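Long-range contacts in pantothenate kinase (Coxiella burnetii, PDB 3TQC), which catalyses the ATP-dependent phosphorylation of pantothenate to 4'-phosphopantothenate, the first step of coenzyme A biosynthesis: residues B[14-19]-B[315-320]; B[227-232]-B[301-306]. All blocks are in the same frame, centred on the assembly; numbering follows the deposited sequence.

Interaction 1 (B[14-19]-B[315-320])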
loop_
_atom_site.group_PDB
_atom_site.type_symbol
_atom_site.label_atom_id
_atom_site.label_comp_id
_atom_site.label_asym_id
_atom_site.label_seq_id
_atom_site.Cartn_x
_atom_site.Cartn_y
_atom_site.Cartn_z
ATOM N N THR B 14 -5.518 18.521 -0.551
ATOM C CA THR B 14 -5.853 17.354 0.259
ATOM C C THR B 14 -6.284 16.123 -0.539
ATOM O O THR B 14 -7.130 16.196 -1.416
ATOM C CB THR B 14 -6.905 17.662 1.360
ATOM O OG1 THR B 14 -7.076 16.497 2.174
ATOM C CG2 THR B 14 -8.253 18.095 0.762
ATOM N N PRO B 15 -5.669 14.974 -0.232
ATOM C CA PRO B 15 -6.022 13.740 -0.915
ATOM C C PRO B 15 -7.231 13.046 -0.300
ATOM O O PRO B 15 -7.553 11.922 -0.683
ATOM C CB PRO B 15 -4.756 12.892 -0.757
ATOM C CG PRO B 15 -4.195 13.347 0.562
ATOM C CD PRO B 15 -4.434 14.827 0.573
ATOM N N TYR B 16 -7.891 13.716 0.632
ATOM C CA TYR B 16 -9.068 13.177 1.296
ATOM C C TYR B 16 -10.316 14.009 1.065
ATOM O O TYR B 16 -10.280 15.239 1.166
ATOM C CB TYR B 16 -8.849 13.146 2.803
ATOM C CG TYR B 16 -7.818 12.181 3.267
ATOM C CD1 TYR B 16 -8.156 10.874 3.555
ATOM C CD2 TYR B 16 -6.498 12.578 3.429
ATOM C CE1 TYR B 16 -7.212 9.986 3.991
ATOM C CE2 TYR B 16 -5.544 11.698 3.868
ATOM C CZ TYR B 16 -5.905 10.405 4.146
ATOM O OH TYR B 16 -4.960 9.521 4.589
ATOM N N LEU B 17 -11.417 13.314 0.774
ATOM C CA LEU B 17 -12.749 13.859 0.973
ATOM C C LEU B 17 -12.920 13.968 2.466
ATOM O O LEU B 17 -12.530 13.075 3.205
ATOM C CB LEU B 17 -13.853 12.928 0.447
ATOM C CG LEU B 17 -13.884 12.600 -1.032
ATOM C CD1 LEU B 17 -15.050 11.642 -1.323
ATOM C CD2 LEU B 17 -13.955 13.870 -1.883
ATOM N N GLN B 18 -13.533 15.061 2.888
ATOM C CA GLN B 18 -13.741 15.352 4.288
ATOM C C GLN B 18 -15.221 15.513 4.533
ATOM O O GLN B 18 -15.894 16.112 3.724
ATOM C CB GLN B 18 -12.984 16.627 4.653
ATOM C CG GLN B 18 -11.539 16.301 4.957
ATOM C CD GLN B 18 -10.623 17.484 4.893
ATOM O OE1 GLN B 18 -10.840 18.470 5.572
ATOM N NE2 GLN B 18 -9.571 17.383 4.072
ATOM N N PHE B 19 -15.701 14.956 5.646
ATOM C CA PHE B 19 -17.104 15.075 6.069
ATOM C C PHE B 19 -17.185 15.413 7.547
ATOM O O PHE B 19 -16.607 14.715 8.367
ATOM C CB PHE B 19 -17.855 13.743 5.910
ATOM C CG PHE B 19 -17.745 13.117 4.563
ATOM C CD1 PHE B 19 -18.786 13.224 3.652
ATOM C CD2 PHE B 19 -16.637 12.361 4.225
ATOM C CE1 PHE B 19 -18.703 12.600 2.397
ATOM C CE2 PHE B 19 -16.540 11.742 2.971
ATOM C CZ PHE B 19 -17.561 11.870 2.056
ATOM N N LYS B 315 -15.666 13.607 12.450
ATOM C CA LYS B 315 -15.088 13.856 11.151
ATOM C C LYS B 315 -14.709 12.542 10.485
ATOM O O LYS B 315 -14.187 11.635 11.151
ATOM C CB LYS B 315 -13.861 14.754 11.327
ATOM C CG LYS B 315 -13.522 15.643 10.136
ATOM C CD LYS B 315 -12.558 16.791 10.539
ATOM C CE LYS B 315 -13.005 17.609 11.797
ATOM N NZ LYS B 315 -12.228 18.883 12.022
ATOM N N VAL B 316 -14.986 12.431 9.191
ATOM C CA VAL B 316 -14.523 11.303 8.376
ATOM C C VAL B 316 -13.685 11.815 7.218
ATOM O O VAL B 316 -14.077 12.749 6.526
ATOM C CB VAL B 316 -15.704 10.485 7.814
ATOM C CG1 VAL B 316 -15.205 9.284 7.054
ATOM C CG2 VAL B 316 -16.623 10.066 8.947
ATOM N N TYR B 317 -12.499 11.232 7.049
ATOM C CA TYR B 317 -11.646 11.503 5.900
ATOM C C TYR B 317 -11.689 10.272 5.021
ATOM O O TYR B 317 -11.567 9.163 5.511
ATOM C CB TYR B 317 -10.210 11.743 6.328
ATOM C CG TYR B 317 -9.983 12.985 7.150
ATOM C CD1 TYR B 317 -9.589 14.169 6.552
ATOM C CD2 TYR B 317 -10.137 12.972 8.536
ATOM C CE1 TYR B 317 -9.362 15.307 7.300
ATOM C CE2 TYR B 317 -9.904 14.113 9.292
ATOM C CZ TYR B 317 -9.525 15.274 8.666
ATOM O OH TYR B 317 -9.299 16.419 9.406
ATOM N N LEU B 318 -11.870 10.455 3.723
ATOM C CA LEU B 318 -11.865 9.332 2.806
ATOM C C LEU B 318 -10.985 9.723 1.632
ATOM O O LEU B 318 -11.189 10.781 1.010
ATOM C CB LEU B 318 -13.298 9.007 2.344
ATOM C CG LEU B 318 -13.499 7.914 1.279
ATOM C CD1 LEU B 318 -13.031 6.541 1.728
ATOM C CD2 LEU B 318 -14.968 7.855 0.906
ATOM N N ARG B 319 -10.004 8.886 1.332
ATOM C CA ARG B 319 -9.115 9.146 0.205
ATOM C C ARG B 319 -9.902 9.368 -1.082
ATOM O O ARG B 319 -10.846 8.618 -1.401
ATOM C CB ARG B 319 -8.120 8.004 0.002
ATOM C CG ARG B 319 -6.905 8.032 0.944
ATOM C CD ARG B 319 -5.978 9.222 0.684
ATOM N NE ARG B 319 -5.566 9.281 -0.718
ATOM C CZ ARG B 319 -4.568 8.581 -1.264
ATOM N NH1 ARG B 319 -3.823 7.775 -0.531
ATOM N NH2 ARG B 319 -4.310 8.704 -2.566
ATOM N N LYS B 320 -9.527 10.407 -1.820
ATOM C CA LYS B 320 -10.175 10.665 -3.097
ATOM C C LYS B 320 -9.798 9.561 -4.072
ATOM O O LYS B 320 -8.673 9.080 -4.062
ATOM C CB LYS B 320 -9.763 12.006 -3.656
ATOM C CG LYS B 320 -10.106 13.176 -2.762
ATOM C CD LYS B 320 -9.587 14.474 -3.351
ATOM C CE LYS B 320 -9.985 15.681 -2.515
ATOM N NZ LYS B 320 -9.282 16.929 -2.919
HETATM O O HOH W 1 -11.355 18.053 8.042
#
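Tyr16 to Phe19 pair with Val316 to Arg319 as an antiparallel beta ladder at one margin of the mixed sheet. Leu17 and Leu318 form a hydrogen-bonded pair, with Leu17 N to Leu318 O at 2.6 Å and Leu318 N to Leu17 O at 2.8 Å. Phe19 and Val316 form the next such pair. Between them stands the non-hydrogen-bonded pair Gln18 and Tyr317. Here CG of Gln18 lies 3.3 Å from CD1 of Tyr317. A water joins Gln18 OE1, to which it donates, with Tyr317 OH. The ring of Tyr317 turns its edge toward the face of Tyr16 in a T-shaped stack, with planes 81° apart. The bend at chi2 of Arg319 (-67°) lays CD over a Tyr16 ring face, 3.8 Å from the centroid and offset toward the rim. This is a CH-pi contact. The Tyr16 hydroxyl hydrogen-bonds to Ala301 O.

Strand 16-20 is outermost in this sheet within the chain; it lies beside strand 313-319, which pairs the two chain ends at the flank of the P-loop kinase fold. Past the ladder, Pro15 O accepts from Lys320 N at 2.7 Å in a nearly straight bond (170°). It also receives a weak bond from Arg319 NE. The extended Lys320 chain crosses the Thr14 side chain at about a right angle and brings NZ to Thr14 O at 2.7 Å, nearly along the C=O axis. Thr14 OG1 accepts from Tyr16 N in an ST turn. On the sheet face that carries Leu17 and Leu318, the Phe19 ring has Val316 O at its edge, and its CE2 is 4.3 Å from Leu318 CB. From the second subunit, Asp225 O accepts a hydrogen bond from Arg319 NH1, Ser169 O one from Lys320 NZ, and Lys86 makes a cation-pi contact with Phe19.

Interaction 2 (B[227-232]-B[301-306])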
loop_
_atom_site.group_PDB
_atom_site.type_symbol
_atom_site.label_atom_id
_atom_site.label_comp_id
_atom_site.label_asym_id
_atom_site.label_seq_id
_atom_site.Cartn_x
_atom_site.Cartn_y
_atom_site.Cartn_z
ATOM N N PHE B 227 -3.954 -6.154 2.431
ATOM C CA PHE B 227 -5.302 -5.636 2.545
ATOM C C PHE B 227 -5.630 -4.627 1.471
ATOM O O PHE B 227 -4.754 -4.107 0.784
ATOM C CB PHE B 227 -5.630 -5.156 3.984
ATOM C CG PHE B 227 -4.838 -3.979 4.483
ATOM C CD1 PHE B 227 -4.820 -2.769 3.801
ATOM C CD2 PHE B 227 -4.188 -4.053 5.700
ATOM C CE1 PHE B 227 -4.129 -1.645 4.318
ATOM C CE2 PHE B 227 -3.480 -2.953 6.217
ATOM C CZ PHE B 227 -3.459 -1.749 5.525
ATOM N N ASP B 228 -6.922 -4.372 1.331
ATOM C CA ASP B 228 -7.452 -3.590 0.232
ATOM C C ASP B 228 -7.858 -2.171 0.625
ATOM O O ASP B 228 -7.887 -1.264 -0.202
ATOM C CB ASP B 228 -8.661 -4.346 -0.307
ATOM C CG ASP B 228 -8.288 -5.715 -0.796
ATOM O OD1 ASP B 228 -7.819 -5.776 -1.950
ATOM O OD2 ASP B 228 -8.428 -6.708 -0.039
ATOM N N PHE B 229 -8.172 -1.992 1.896
ATOM C CA PHE B 229 -8.737 -0.759 2.392
ATOM C C PHE B 229 -8.405 -0.688 3.864
ATOM O O PHE B 229 -8.404 -1.709 4.541
ATOM C CB PHE B 229 -10.239 -0.815 2.208
ATOM C CG PHE B 229 -10.933 0.490 2.417
ATOM C CD1 PHE B 229 -11.327 1.257 1.338
ATOM C CD2 PHE B 229 -11.235 0.932 3.693
ATOM C CE1 PHE B 229 -11.991 2.478 1.537
ATOM C CE2 PHE B 229 -11.886 2.135 3.899
ATOM C CZ PHE B 229 -12.263 2.907 2.829
ATOM N N SER B 230 -8.136 0.498 4.374
ATOM C CA SER B 230 -7.880 0.635 5.802
ATOM C C SER B 230 -8.580 1.833 6.379
ATOM O O SER B 230 -8.688 2.872 5.727
ATOM C CB SER B 230 -6.387 0.752 6.070
ATOM O OG SER B 230 -5.860 1.808 5.311
ATOM N N LEU B 231 -9.060 1.655 7.608
ATOM C CA LEU B 231 -9.648 2.709 8.419
ATOM C C LEU B 231 -8.668 2.982 9.525
ATOM O O LEU B 231 -8.089 2.054 10.076
ATOM C CB LEU B 231 -10.941 2.248 9.088
ATOM C CG LEU B 231 -12.243 2.040 8.321
ATOM C CD1 LEU B 231 -12.193 0.781 7.471
ATOM C CD2 LEU B 231 -13.382 1.955 9.324
ATOM N N PHE B 232 -8.496 4.242 9.877
ATOM C CA PHE B 232 -7.749 4.581 11.071
ATOM C C PHE B 232 -8.735 5.282 11.999
ATOM O O PHE B 232 -9.393 6.220 11.581
ATOM C CB PHE B 232 -6.554 5.463 10.745
ATOM C CG PHE B 232 -5.661 5.762 11.929
ATOM C CD1 PHE B 232 -4.466 5.088 12.101
ATOM C CD2 PHE B 232 -6.004 6.746 12.842
ATOM C CE1 PHE B 232 -3.642 5.372 13.165
ATOM C CE2 PHE B 232 -5.189 7.038 13.904
ATOM C CZ PHE B 232 -4.000 6.338 14.071
ATOM N N ALA B 301 -3.898 5.430 5.843
ATOM C CA ALA B 301 -5.255 4.918 5.830
ATOM C C ALA B 301 -6.061 5.537 4.727
ATOM O O ALA B 301 -5.857 6.697 4.378
ATOM C CB ALA B 301 -5.937 5.200 7.162
ATOM N N GLN B 302 -6.980 4.757 4.178
ATOM C CA GLN B 302 -7.917 5.251 3.167
ATOM C C GLN B 302 -9.004 6.105 3.833
ATOM O O GLN B 302 -9.494 7.059 3.260
ATOM C CB GLN B 302 -8.582 4.096 2.422
ATOM C CG GLN B 302 -7.814 3.552 1.261
ATOM C CD GLN B 302 -6.642 2.731 1.693
ATOM O OE1 GLN B 302 -6.771 1.836 2.529
ATOM N NE2 GLN B 302 -5.470 3.046 1.147
ATOM N N LEU B 303 -9.373 5.729 5.044
ATOM C CA LEU B 303 -10.461 6.368 5.745
ATOM C C LEU B 303 -10.031 6.642 7.178
ATOM O O LEU B 303 -9.496 5.768 7.854
ATOM C CB LEU B 303 -11.676 5.445 5.718
ATOM C CG LEU B 303 -13.024 5.980 6.174
ATOM C CD1 LEU B 303 -14.123 5.223 5.443
ATOM C CD2 LEU B 303 -13.182 5.824 7.664
ATOM N N ILE B 304 -10.228 7.864 7.635
ATOM C CA ILE B 304 -9.947 8.172 9.022
ATOM C C ILE B 304 -11.237 8.575 9.683
ATOM O O ILE B 304 -11.933 9.454 9.200
ATOM C CB ILE B 304 -8.888 9.264 9.155
ATOM C CG1 ILE B 304 -7.580 8.792 8.503
ATOM C CG2 ILE B 304 -8.656 9.614 10.621
ATOM C CD1 ILE B 304 -6.632 9.914 8.198
ATOM N N LEU B 305 -11.570 7.885 10.763
ATOM C CA LEU B 305 -12.721 8.222 11.571
ATOM C C LEU B 305 -12.170 8.960 12.757
ATOM O O LEU B 305 -11.314 8.442 13.470
ATOM C CB LEU B 305 -13.440 6.977 12.059
ATOM C CG LEU B 305 -14.026 6.043 11.025
ATOM C CD1 LEU B 305 -14.568 4.794 11.736
ATOM C CD2 LEU B 305 -15.112 6.747 10.268
ATOM N N GLU B 306 -12.638 10.179 12.948
ATOM C CA GLU B 306 -12.158 11.029 14.015
ATOM C C GLU B 306 -13.257 11.126 15.081
ATOM O O GLU B 306 -14.361 11.575 14.808
ATOM C CB GLU B 306 -11.778 12.409 13.450
ATOM C CG GLU B 306 -11.089 13.326 14.444
ATOM C CD GLU B 306 -10.723 14.683 13.854
ATOM O OE1 GLU B 306 -9.916 14.740 12.899
ATOM O OE2 GLU B 306 -11.242 15.698 14.353
#
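Leu231 and Leu303 run alongside each other in the same direction, with Leu231 CG 4.0 Å from Leu303 CD2. They are a parallel bridge pair in the core sheet of the P-loop kinase fold, between strands 229-234 and 303-307. Leu231 CD2 also meets Leu305 CD1. Leu62 of helix 52-84 packs on all three leucines. On the same face, toward the start of the strand, is the Phe229 ring. Leu303 CB lies 3.8 Å from its CE2, while Leu303 CD1 sits at the ring edge, in plane. CB of Gln302 stands over the centre of one ring face, a CH-pi contact at 3.9 Å from the centroid. The opposite sheet face carries Phe232 with Ile304. There Phe232 CB touches Ala301 CB at 3.6 Å, and the Phe232 side chain also lies close to Gly99, a predicted ATP-binding residue.

The backbone bonds run in the parallel pattern: Ser230 O accepts from Leu303 N, Phe232 N donates to Leu303 O, and Phe232 O accepts from Leu305 N at 2.9 Å. Gln302 N adds a weak bond to Ser230 O. At the polar edge the Gln302 chain bends at chi2 (74°), which turns CD back toward Ser230. Its OE1 takes a weak bond from Ser230 N at 2.7 Å. Ser230 OG donates to the same OE1 at 2.9 Å, from above the carbonyl plane.

Interactions 1 and 2 belong to the same sheet, and strands 303-307 and 313-319 join them as antiparallel neighbours. Arg319 N to Gln302 O, 2.7 Å, and Lys315 O to Glu306 N, 2.8 Å, are probable hydrogen bonds between the two. Interaction 2 is buried and parallel, and no other chain of the assembly touches it. It packs mainly through aliphatic and phenylalanine side chains near the nucleotide site. Interaction 1 is antiparallel, only partly buried and away from the annotated sites. Its chemistry is more polar, with tyrosines, a bound water, and lysine and arginine ends that also reach the second subunit. Along the chain, both segments of interaction 2 fall between those of interaction 1.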